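Long-range contacts in RagA protein (Porphyromonas gingivalis, PDB 6SLN), which probably imports nutrients across the outer membrane as a TonB-dependent receptor, with a plug domain held inside a transmembrane beta-barrel: residues A[462-468]-A[494-500]; A[528-534]-A[560-566]; A[682-687]-A[699-705]. All blocks are in the same frame, centred on the assembly; numbering follows the deposited sequence.

Contact 1 (A[462-468]-A[494-500]); sequences AGVDITN and YRDVSKS
Two neighbouring strands of the TonB-dependent receptor barrel pair here as the legs of an antiparallel beta hairpin, with D465 opposite S498 and N468 opposite R495. G463–S500, D465–S498 and T467–D496 are the hydrogen-bonded pairs, each closed by two N-H...O bonds; both bonds of the D465–S498 pair are nearly straight, D465 N to S498 O measuring 3.0 Å. D465, T467, D496 and S498 share one face. There T467 and D496 stand side by side, CB to CB 3.9 Å, and one water ties their ends, donating to T467 OG1 (3.1 Å) and to D496 OD2 (2.9 Å); Q441 also bonds T467 OG1. The opposite face is apolar in the middle, where V464 CG2 meets V497 CG1 at 3.5 Å. Detergent molecules touch A462, I466 and K499, while the K499 ammonium leads away to a salt bridge with E527. At the end of this face R495 bends at chi3 (-83°), bringing its guanidinium edge to the N468 amide, and both side chains bond the second subunit, N468 ND2 to H440 and R495 NH1 to the E438 carbonyl there. The N468 amide and R495 guanidinium planes stand 68° apart, and R495 grips one oxygen side-on: NE meets a lone pair of N468 OD1 in the carbonyl plane at 2.9 Å, while NH2 reaches N468 OD1 at 3.2 Å, tilted from that plane.

Contact 2 (A[528-534]-A[560-566]); sequences YEGDVIG and PEHRVAE
V532 and R563 lie side by side across two adjacent antiparallel strands of the TonB-dependent receptor barrel. R563 bends at chi2 and chi3, and the second bend (37°) folds the chain back over its neighbour, laying one face of the guanidinium on V532 CG1. That methyl sits over the centre of the group, with V532 CG1 to R563 CZ 3.6 Å: an apolar carbon against the flat of a cation. Their backbones form the middle of three hydrogen-bonded pairs, between G530–A565 and G534–E561. In the last of these E561, its chain extended beyond CG, bonds R492 through OE1 in a salt bridge.

On the other face I533 and H562 also run alongside one another, I533 CG2 approaching H562 CD2 at 3.6 Å. H562 CG is anti to the backbone N (chi1 -159°), which leans the imidazole toward strand 528-534, so that the V532 carbonyl oxygen lies near the ring edge. This face meets the second subunit, where R470 makes a salt bridge with D531 OD2 and the backbone N of L548 bonds H562 ND1.

Farther along, E529 and E566 bring two acids together. Their carboxylates are turned 76° to each other with E529 OE1 and E566 OE2 4.4 Å apart; E527 lies close to E529 as well, and K499 probably offsets part of this negative charge through its salt bridge to E527 and a long, weak ion pair with E529. Y528 places CE1 4.1 Å from A565 CB and presents its ring edge to E566 CA. Between D531 and H562 one water lies in the plane of the imidazole, 2.8 Å from H562 NE2, and donates to D531 OD2 at 2.9 Å.

Contact 3 (A[682-687]-A[699-705]); sequences QFNFGL and EVDFYVR
F683–V704, F685–F702 and L687–V700 are the hydrogen-bonded pairs that join segments 682-687 and 699-705, each with two backbone N-H...O bonds. The segments run antiparallel at 165° with their axes 4.5 Å apart, and the non-hydrogen-bonded pairs Q682–R705, N684–Y703 and G686–D701 alternate between them.

The polar face is built round N684. The N684 and D701 side chains cross at about a right angle, and N684 ND2 donates in its own amide plane to D701 OD1 at 2.7 Å, meeting the carboxylate on its anti side. The same D701 OD1 lies 3.2 Å from G686 CA, over the pair partner that has no side chain, and has K633 as a distant, weak ion partner. The other end of the amide, N684 OD1, rests 3.3 Å from Y703 CB. Y703 keeps its ring between the backbone N and the carbonyl carbon (chi1 64°), and the ring plane runs nearly parallel to that of the N684 amide, 4° apart; the ring then stacks on H147 and its hydroxyl bonds N762. Q682 and R705 touch by their aliphatic parts, Q682 CG to R705 CB 3.8 Å. Beyond that the polar ends part, Q682 NE2 going to the K187 carbonyl, and R705 to Q680 and the H147 carbonyl.

The other face is wholly apolar. V704 CG1 comes to the edge of the F683 ring, in its plane, 3.5 Å from F683 CD2, and F683 CE2 in turn lies at the edge of the F702 ring, 4.5 Å from F702 CE2. F685, L687 and V700 continue this surface.

Such alternation, polar side chains inside and aromatic or aliphatic ones outside where lipid would lie, is typical of outer-membrane beta-barrel hairpins; the reach to the plug region fits a TonB-dependent receptor.

Contacts 1 and 2 lie side by side in the barrel wall, their centres 14 Å apart, because strands 487-510 and 515-540 are neighbours. V497 N bonds E529 O at 2.9 Å, D496 OD1 has a weak bond to Y528 OH, and the Y494 ring packs on V532. Both contacts touch the second subunit. They also approach the phospholipid site: F501 and N503 follow contact 1 on strand 487-510, H523 and Y525 precede contact 2 on its strand, and the E529 side chain is about 10 Å from the lipid. Contact 3 belongs to a separate part of the barrel, centred 37 Å from contact 1 and 43 Å from contact 2.

Contact 1 (A[462-468]-A[494-500])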
loop_
_atom_site.group_PDB
_atom_site.type_symbol
_atom_site.label_atom_id
_atom_site.label_comp_id
_atom_site.label_asym_id
_atom_site.label_seq_id
_atom_site.Cartn_x
_atom_site.Cartn_y
_atom_site.Cartn_z
ATOM N N ALA A 462 -23.852 -17.060 13.211
ATOM C CA ALA A 462 -22.979 -15.914 13.058
ATOM C C ALA A 462 -21.823 -16.333 12.174
ATOM O O ALA A 462 -21.361 -17.477 12.236
ATOM C CB ALA A 462 -22.483 -15.383 14.418
ATOM N N GLY A 463 -21.371 -15.405 11.346
ATOM C CA GLY A 463 -20.302 -15.692 10.417
ATOM C C GLY A 463 -19.623 -14.423 9.967
ATOM O O GLY A 463 -20.218 -13.341 9.974
ATOM N N VAL A 464 -18.362 -14.557 9.577
ATOM C CA VAL A 464 -17.632 -13.478 8.935
ATOM C C VAL A 464 -16.906 -14.081 7.745
ATOM O O VAL A 464 -16.326 -15.167 7.848
ATOM C CB VAL A 464 -16.665 -12.771 9.908
ATOM C CG1 VAL A 464 -15.701 -13.770 10.568
ATOM C CG2 VAL A 464 -15.908 -11.655 9.206
ATOM N N ASP A 465 -17.014 -13.423 6.604
ATOM C CA ASP A 465 -16.298 -13.794 5.399
ATOM C C ASP A 465 -15.208 -12.759 5.201
ATOM O O ASP A 465 -15.495 -11.557 5.138
ATOM C CB ASP A 465 -17.228 -13.833 4.187
ATOM C CG ASP A 465 -18.110 -15.052 4.186
ATOM O OD1 ASP A 465 -18.165 -15.739 5.228
ATOM O OD2 ASP A 465 -18.745 -15.327 3.157
ATOM N N ILE A 466 -13.967 -13.213 5.106
ATOM C CA ILE A 466 -12.832 -12.310 5.024
ATOM C C ILE A 466 -12.111 -12.555 3.707
ATOM O O ILE A 466 -11.836 -13.704 3.340
ATOM C CB ILE A 466 -11.891 -12.477 6.230
ATOM C CG1 ILE A 466 -12.670 -12.239 7.525
ATOM C CG2 ILE A 466 -10.716 -11.512 6.140
ATOM C CD1 ILE A 466 -11.799 -12.295 8.779
ATOM N N THR A 467 -11.837 -11.478 2.989
ATOM C CA THR A 467 -11.035 -11.531 1.784
ATOM C C THR A 467 -9.857 -10.595 1.978
ATOM O O THR A 467 -10.051 -9.419 2.320
ATOM C CB THR A 467 -11.832 -11.115 0.533
ATOM O OG1 THR A 467 -13.107 -11.776 0.507
ATOM C CG2 THR A 467 -11.045 -11.458 -0.716
ATOM N N ASN A 468 -8.647 -11.122 1.787
ATOM C CA ASN A 468 -7.435 -10.314 1.687
ATOM C C ASN A 468 -6.733 -10.682 0.392
ATOM O O ASN A 468 -6.389 -11.852 0.171
ATOM C CB ASN A 468 -6.484 -10.537 2.861
ATOM C CG ASN A 468 -6.957 -9.887 4.127
ATOM O OD1 ASN A 468 -6.935 -8.659 4.256
ATOM N ND2 ASN A 468 -7.379 -10.711 5.085
ATOM N N TYR A 494 -6.229 -5.382 -0.902
ATOM C CA TYR A 494 -7.681 -5.290 -0.802
ATOM C C TYR A 494 -8.123 -6.059 0.427
ATOM O O TYR A 494 -7.566 -7.129 0.719
ATOM C CB TYR A 494 -8.386 -5.922 -2.024
ATOM C CG TYR A 494 -8.083 -5.355 -3.402
ATOM C CD1 TYR A 494 -6.919 -5.694 -4.087
ATOM C CD2 TYR A 494 -9.000 -4.534 -4.046
ATOM C CE1 TYR A 494 -6.664 -5.182 -5.361
ATOM C CE2 TYR A 494 -8.755 -4.029 -5.311
ATOM C CZ TYR A 494 -7.591 -4.348 -5.961
ATOM O OH TYR A 494 -7.363 -3.826 -7.211
ATOM N N ARG A 495 -9.164 -5.555 1.102
ATOM C CA ARG A 495 -9.738 -6.225 2.266
ATOM C C ARG A 495 -11.255 -6.147 2.258
ATOM O O ARG A 495 -11.818 -5.056 2.125
ATOM C CB ARG A 495 -9.221 -5.607 3.561
ATOM C CG ARG A 495 -9.869 -6.181 4.786
ATOM C CD ARG A 495 -9.075 -5.842 6.012
ATOM N NE ARG A 495 -7.985 -6.783 6.187
ATOM C CZ ARG A 495 -7.180 -6.809 7.239
ATOM N NH1 ARG A 495 -7.338 -5.956 8.246
ATOM N NH2 ARG A 495 -6.236 -7.720 7.285
ATOM N N ASP A 496 -11.917 -7.289 2.431
ATOM C CA ASP A 496 -13.368 -7.334 2.582
ATOM C C ASP A 496 -13.703 -8.108 3.840
ATOM O O ASP A 496 -13.318 -9.278 3.975
ATOM C CB ASP A 496 -14.055 -8.003 1.391
ATOM C CG ASP A 496 -13.856 -7.250 0.117
ATOM O OD1 ASP A 496 -13.790 -6.010 0.163
ATOM O OD2 ASP A 496 -13.749 -7.901 -0.937
ATOM N N VAL A 497 -14.442 -7.476 4.742
ATOM C CA VAL A 497 -14.977 -8.150 5.912
ATOM C C VAL A 497 -16.484 -7.988 5.834
ATOM O O VAL A 497 -17.000 -6.864 5.873
ATOM C CB VAL A 497 -14.399 -7.596 7.225
ATOM C CG1 VAL A 497 -14.949 -8.361 8.385
ATOM C CG2 VAL A 497 -12.871 -7.685 7.210
ATOM N N SER A 498 -17.188 -9.096 5.663
ATOM C CA SER A 498 -18.646 -9.085 5.656
ATOM C C SER A 498 -19.116 -9.938 6.829
ATOM O O SER A 498 -18.947 -11.166 6.823
ATOM C CB SER A 498 -19.198 -9.562 4.315
ATOM O OG SER A 498 -18.556 -10.737 3.873
ATOM N N LYS A 499 -19.641 -9.275 7.863
ATOM C CA LYS A 499 -20.145 -9.940 9.055
ATOM C C LYS A 499 -21.645 -10.138 8.950
ATOM O O LYS A 499 -22.351 -9.376 8.283
ATOM C CB LYS A 499 -19.841 -9.145 10.326
ATOM C CG LYS A 499 -18.387 -8.830 10.563
ATOM C CD LYS A 499 -18.246 -7.831 11.688
ATOM C CE LYS A 499 -17.141 -6.829 11.391
ATOM N NZ LYS A 499 -17.139 -5.741 12.407
ATOM N N SER A 500 -22.134 -11.162 9.637
ATOM C CA SER A 500 -23.549 -11.467 9.534
ATOM C C SER A 500 -24.008 -12.250 10.753
ATOM O O SER A 500 -23.396 -13.265 11.111
ATOM C CB SER A 500 -23.827 -12.256 8.263
ATOM O OG SER A 500 -24.997 -13.060 8.374
HETATM O O HOH W 1 -14.215 -10.545 -2.133
#

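Contact 2 (A[528-534]-A[560-566])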
loop_
_atom_site.group_PDB
_atom_site.type_symbol
_atom_site.label_atom_id
_atom_site.label_comp_id
_atom_site.label_asym_id
_atom_site.label_seq_id
_atom_site.Cartn_x
_atom_site.Cartn_y
_atom_site.Cartn_z
ATOM N N TYR A 528 -20.749 -4.701 6.299
ATOM C CA TYR A 528 -19.625 -4.880 5.392
ATOM C C TYR A 528 -18.695 -3.689 5.532
ATOM O O TYR A 528 -19.139 -2.542 5.467
ATOM C CB TYR A 528 -20.103 -5.013 3.932
ATOM C CG TYR A 528 -19.007 -4.827 2.886
ATOM C CD1 TYR A 528 -18.615 -3.557 2.485
ATOM C CD2 TYR A 528 -18.379 -5.925 2.295
ATOM C CE1 TYR A 528 -17.632 -3.367 1.561
ATOM C CE2 TYR A 528 -17.394 -5.746 1.356
ATOM C CZ TYR A 528 -17.020 -4.461 0.988
ATOM O OH TYR A 528 -16.031 -4.248 0.051
ATOM N N GLU A 529 -17.418 -3.958 5.720
ATOM C CA GLU A 529 -16.370 -2.967 5.541
ATOM C C GLU A 529 -15.457 -3.486 4.448
ATOM O O GLU A 529 -15.170 -4.681 4.396
ATOM C CB GLU A 529 -15.540 -2.737 6.818
ATOM C CG GLU A 529 -16.292 -2.161 7.981
ATOM C CD GLU A 529 -17.237 -3.163 8.617
ATOM O OE1 GLU A 529 -18.370 -2.748 8.952
ATOM O OE2 GLU A 529 -16.852 -4.352 8.776
ATOM N N GLY A 530 -14.998 -2.600 3.586
ATOM C CA GLY A 530 -14.052 -2.987 2.554
ATOM C C GLY A 530 -13.168 -1.821 2.186
ATOM O O GLY A 530 -13.600 -0.659 2.201
ATOM N N ASP A 531 -11.912 -2.123 1.855
ATOM C CA ASP A 531 -11.049 -1.064 1.355
ATOM C C ASP A 531 -10.061 -1.624 0.351
ATOM O O ASP A 531 -9.992 -2.831 0.109
ATOM C CB ASP A 531 -10.322 -0.333 2.496
ATOM C CG ASP A 531 -9.243 -1.175 3.157
ATOM O OD1 ASP A 531 -9.271 -2.414 3.040
ATOM O OD2 ASP A 531 -8.370 -0.589 3.825
ATOM N N VAL A 532 -9.318 -0.711 -0.263
ATOM C CA VAL A 532 -8.165 -1.064 -1.071
ATOM C C VAL A 532 -7.157 0.061 -0.900
ATOM O O VAL A 532 -7.528 1.230 -0.749
ATOM C CB VAL A 532 -8.548 -1.305 -2.568
ATOM C CG1 VAL A 532 -9.390 -0.162 -3.131
ATOM C CG2 VAL A 532 -7.315 -1.499 -3.455
ATOM N N ILE A 533 -5.880 -0.303 -0.895
ATOM C CA ILE A 533 -4.779 0.649 -0.940
ATOM C C ILE A 533 -3.799 0.160 -1.986
ATOM O O ILE A 533 -3.705 -1.041 -2.278
ATOM C CB ILE A 533 -4.046 0.819 0.405
ATOM C CG1 ILE A 533 -3.311 -0.483 0.769
ATOM C CG2 ILE A 533 -5.010 1.258 1.478
ATOM C CD1 ILE A 533 -2.627 -0.467 2.152
ATOM N N GLY A 534 -3.075 1.103 -2.560
ATOM C CA GLY A 534 -2.179 0.739 -3.620
ATOM C C GLY A 534 -1.073 1.750 -3.688
ATOM O O GLY A 534 -1.320 2.945 -3.538
ATOM N N PRO A 560 -0.636 7.585 -3.541
ATOM C CA PRO A 560 -1.118 6.201 -3.449
ATOM C C PRO A 560 -2.575 6.118 -3.871
ATOM O O PRO A 560 -3.235 7.124 -4.133
ATOM C CB PRO A 560 -0.949 5.835 -1.972
ATOM C CG PRO A 560 -0.144 6.972 -1.371
ATOM C CD PRO A 560 -0.365 8.176 -2.225
ATOM N N GLU A 561 -3.066 4.884 -3.952
ATOM C CA GLU A 561 -4.475 4.609 -4.181
ATOM C C GLU A 561 -5.150 4.271 -2.855
ATOM O O GLU A 561 -4.564 3.617 -1.992
ATOM C CB GLU A 561 -4.673 3.457 -5.175
ATOM C CG GLU A 561 -4.359 3.814 -6.613
ATOM C CD GLU A 561 -4.343 2.591 -7.573
ATOM O OE1 GLU A 561 -3.781 1.514 -7.232
ATOM O OE2 GLU A 561 -4.889 2.722 -8.693
ATOM N N HIS A 562 -6.408 4.686 -2.717
ATOM C CA HIS A 562 -7.120 4.478 -1.466
ATOM C C HIS A 562 -8.625 4.619 -1.657
ATOM O O HIS A 562 -9.124 5.720 -1.919
ATOM C CB HIS A 562 -6.625 5.477 -0.440
ATOM C CG HIS A 562 -6.886 5.058 0.964
ATOM N ND1 HIS A 562 -6.542 5.839 2.048
ATOM C CD2 HIS A 562 -7.473 3.945 1.459
ATOM C CE1 HIS A 562 -6.896 5.212 3.157
ATOM N NE2 HIS A 562 -7.458 4.059 2.828
ATOM N N ARG A 563 -9.350 3.524 -1.487
ATOM C CA ARG A 563 -10.803 3.555 -1.484
ATOM C C ARG A 563 -11.296 2.785 -0.269
ATOM O O ARG A 563 -10.633 1.862 0.224
ATOM C CB ARG A 563 -11.405 2.953 -2.767
ATOM C CG ARG A 563 -11.652 3.947 -3.903
ATOM C CD ARG A 563 -11.263 3.377 -5.287
ATOM N NE ARG A 563 -11.541 1.944 -5.483
ATOM C CZ ARG A 563 -10.771 1.121 -6.208
ATOM N NH1 ARG A 563 -9.668 1.581 -6.810
ATOM N NH2 ARG A 563 -11.097 -0.168 -6.329
ATOM N N VAL A 564 -12.458 3.194 0.226
ATOM C CA VAL A 564 -13.084 2.598 1.396
ATOM C C VAL A 564 -14.579 2.526 1.115
ATOM O O VAL A 564 -15.152 3.446 0.525
ATOM C CB VAL A 564 -12.790 3.426 2.669
ATOM C CG1 VAL A 564 -13.446 2.805 3.873
ATOM C CG2 VAL A 564 -11.285 3.583 2.885
ATOM N N ALA A 565 -15.203 1.424 1.511
ATOM C CA ALA A 565 -16.632 1.240 1.334
ATOM C C ALA A 565 -17.205 0.551 2.564
ATOM O O ALA A 565 -16.596 -0.385 3.091
ATOM C CB ALA A 565 -16.935 0.394 0.079
ATOM N N GLU A 566 -18.386 0.989 3.007
ATOM C CA GLU A 566 -19.100 0.196 3.995
ATOM C C GLU A 566 -20.601 0.358 3.841
ATOM O O GLU A 566 -21.102 1.346 3.291
ATOM C CB GLU A 566 -18.707 0.536 5.425
ATOM C CG GLU A 566 -18.356 1.960 5.636
ATOM C CD GLU A 566 -17.471 2.129 6.833
ATOM O OE1 GLU A 566 -17.231 3.281 7.247
ATOM O OE2 GLU A 566 -17.036 1.097 7.369
HETATM O O HOH W 2 -8.357 2.129 4.687
#

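Contact 3 (A[682-687]-A[699-705])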
loop_
_atom_site.group_PDB
_atom_site.type_symbol
_atom_site.label_atom_id
_atom_site.label_comp_id
_atom_site.label_asym_id
_atom_site.label_seq_id
_atom_site.Cartn_x
_atom_site.Cartn_y
_atom_site.Cartn_z
ATOM N N GLN A 682 -45.333 -8.735 -5.520
ATOM C CA GLN A 682 -45.417 -9.854 -6.453
ATOM C C GLN A 682 -46.614 -10.719 -6.097
ATOM O O GLN A 682 -46.639 -11.352 -5.036
ATOM C CB GLN A 682 -44.144 -10.686 -6.448
ATOM C CG GLN A 682 -44.027 -11.559 -7.674
ATOM C CD GLN A 682 -43.110 -12.740 -7.469
ATOM O OE1 GLN A 682 -43.505 -13.881 -7.694
ATOM N NE2 GLN A 682 -41.880 -12.476 -7.048
ATOM N N PHE A 683 -47.585 -10.757 -7.001
ATOM C CA PHE A 683 -48.672 -11.716 -6.938
ATOM C C PHE A 683 -48.270 -12.942 -7.746
ATOM O O PHE A 683 -47.756 -12.814 -8.861
ATOM C CB PHE A 683 -49.958 -11.096 -7.481
ATOM C CG PHE A 683 -51.037 -12.090 -7.768
ATOM C CD1 PHE A 683 -51.630 -12.807 -6.745
ATOM C CD2 PHE A 683 -51.466 -12.306 -9.067
ATOM C CE1 PHE A 683 -52.638 -13.723 -7.017
ATOM C CE2 PHE A 683 -52.471 -13.221 -9.348
ATOM C CZ PHE A 683 -53.056 -13.929 -8.322
ATOM N N ASN A 684 -48.467 -14.124 -7.172
ATOM C CA ASN A 684 -48.047 -15.353 -7.824
ATOM C C ASN A 684 -49.116 -16.405 -7.622
ATOM O O ASN A 684 -49.556 -16.625 -6.495
ATOM C CB ASN A 684 -46.714 -15.862 -7.270
ATOM C CG ASN A 684 -46.134 -16.974 -8.107
ATOM O OD1 ASN A 684 -45.281 -16.744 -8.959
ATOM N ND2 ASN A 684 -46.638 -18.187 -7.909
ATOM N N PHE A 685 -49.519 -17.053 -8.710
ATOM C CA PHE A 685 -50.563 -18.072 -8.691
ATOM C C PHE A 685 -50.035 -19.317 -9.386
ATOM O O PHE A 685 -49.696 -19.265 -10.573
ATOM C CB PHE A 685 -51.831 -17.570 -9.385
ATOM C CG PHE A 685 -52.828 -18.642 -9.631
ATOM C CD1 PHE A 685 -52.816 -19.371 -10.813
ATOM C CD2 PHE A 685 -53.777 -18.942 -8.673
ATOM C CE1 PHE A 685 -53.733 -20.379 -11.035
ATOM C CE2 PHE A 685 -54.703 -19.938 -8.889
ATOM C CZ PHE A 685 -54.682 -20.659 -10.073
ATOM N N GLY A 686 -49.988 -20.443 -8.669
ATOM C CA GLY A 686 -49.287 -21.611 -9.153
ATOM C C GLY A 686 -50.112 -22.882 -9.094
ATOM O O GLY A 686 -51.123 -22.974 -8.399
ATOM N N LEU A 687 -49.636 -23.881 -9.833
ATOM C CA LEU A 687 -50.297 -25.179 -9.882
ATOM C C LEU A 687 -49.236 -26.255 -10.050
ATOM O O LEU A 687 -48.622 -26.345 -11.115
ATOM C CB LEU A 687 -51.299 -25.233 -11.023
ATOM C CG LEU A 687 -52.398 -26.266 -10.825
ATOM C CD1 LEU A 687 -53.345 -25.834 -9.726
ATOM C CD2 LEU A 687 -53.150 -26.528 -12.134
ATOM N N GLU A 699 -45.365 -28.238 -13.207
ATOM C CA GLU A 699 -45.679 -27.074 -12.387
ATOM C C GLU A 699 -45.774 -25.853 -13.285
ATOM O O GLU A 699 -44.830 -25.544 -14.020
ATOM C CB GLU A 699 -44.634 -26.863 -11.299
ATOM C CG GLU A 699 -44.929 -25.668 -10.413
ATOM C CD GLU A 699 -44.854 -26.007 -8.938
ATOM O OE1 GLU A 699 -45.493 -25.288 -8.135
ATOM O OE2 GLU A 699 -44.156 -26.990 -8.589
ATOM N N VAL A 700 -46.927 -25.186 -13.240
ATOM C CA VAL A 700 -47.140 -23.888 -13.873
ATOM C C VAL A 700 -47.267 -22.845 -12.771
ATOM O O VAL A 700 -47.873 -23.104 -11.723
ATOM C CB VAL A 700 -48.384 -23.859 -14.786
ATOM C CG1 VAL A 700 -48.259 -22.721 -15.767
ATOM C CG2 VAL A 700 -48.547 -25.165 -15.529
ATOM N N ASP A 701 -46.694 -21.668 -13.009
ATOM C CA ASP A 701 -46.773 -20.554 -12.070
ATOM C C ASP A 701 -46.985 -19.277 -12.866
ATOM O O ASP A 701 -46.108 -18.873 -13.630
ATOM C CB ASP A 701 -45.507 -20.456 -11.223
ATOM C CG ASP A 701 -45.619 -21.219 -9.925
ATOM O OD1 ASP A 701 -46.230 -20.678 -8.976
ATOM O OD2 ASP A 701 -45.109 -22.364 -9.858
ATOM N N PHE A 702 -48.143 -18.654 -12.703
ATOM C CA PHE A 702 -48.414 -17.345 -13.275
ATOM C C PHE A 702 -48.139 -16.291 -12.216
ATOM O O PHE A 702 -48.648 -16.382 -11.095
ATOM C CB PHE A 702 -49.860 -17.242 -13.766
ATOM C CG PHE A 702 -50.277 -15.844 -14.164
ATOM C CD1 PHE A 702 -49.961 -15.340 -15.419
ATOM C CD2 PHE A 702 -50.983 -15.026 -13.276
ATOM C CE1 PHE A 702 -50.347 -14.041 -15.788
ATOM C CE2 PHE A 702 -51.371 -13.730 -13.638
ATOM C CZ PHE A 702 -51.053 -13.241 -14.899
ATOM N N TYR A 703 -47.354 -15.286 -12.576
ATOM C CA TYR A 703 -47.031 -14.222 -11.645
ATOM C C TYR A 703 -47.227 -12.866 -12.299
ATOM O O TYR A 703 -47.235 -12.734 -13.526
ATOM C CB TYR A 703 -45.587 -14.322 -11.167
ATOM C CG TYR A 703 -44.601 -14.123 -12.284
ATOM C CD1 TYR A 703 -44.121 -12.859 -12.596
ATOM C CD2 TYR A 703 -44.161 -15.196 -13.039
ATOM C CE1 TYR A 703 -43.227 -12.673 -13.622
ATOM C CE2 TYR A 703 -43.261 -15.021 -14.064
ATOM C CZ TYR A 703 -42.795 -13.762 -14.351
ATOM O OH TYR A 703 -41.896 -13.591 -15.377
ATOM N N VAL A 704 -47.355 -11.850 -11.449
ATOM C CA VAL A 704 -47.298 -10.455 -11.872
ATOM C C VAL A 704 -46.553 -9.687 -10.795
ATOM O O VAL A 704 -46.927 -9.728 -9.615
ATOM C CB VAL A 704 -48.679 -9.825 -12.128
ATOM C CG1 VAL A 704 -49.585 -9.997 -10.932
ATOM C CG2 VAL A 704 -48.507 -8.351 -12.460
ATOM N N ARG A 705 -45.499 -8.997 -11.200
ATOM C CA ARG A 705 -44.528 -8.396 -10.303
ATOM C C ARG A 705 -44.446 -6.912 -10.628
ATOM O O ARG A 705 -44.310 -6.530 -11.795
ATOM C CB ARG A 705 -43.166 -9.113 -10.449
ATOM C CG ARG A 705 -41.947 -8.251 -10.311
ATOM C CD ARG A 705 -40.684 -9.073 -10.492
ATOM N NE ARG A 705 -39.539 -8.371 -9.918
ATOM C CZ ARG A 705 -38.282 -8.608 -10.256
ATOM N NH1 ARG A 705 -38.014 -9.538 -11.158
ATOM N NH2 ARG A 705 -37.298 -7.921 -9.687
#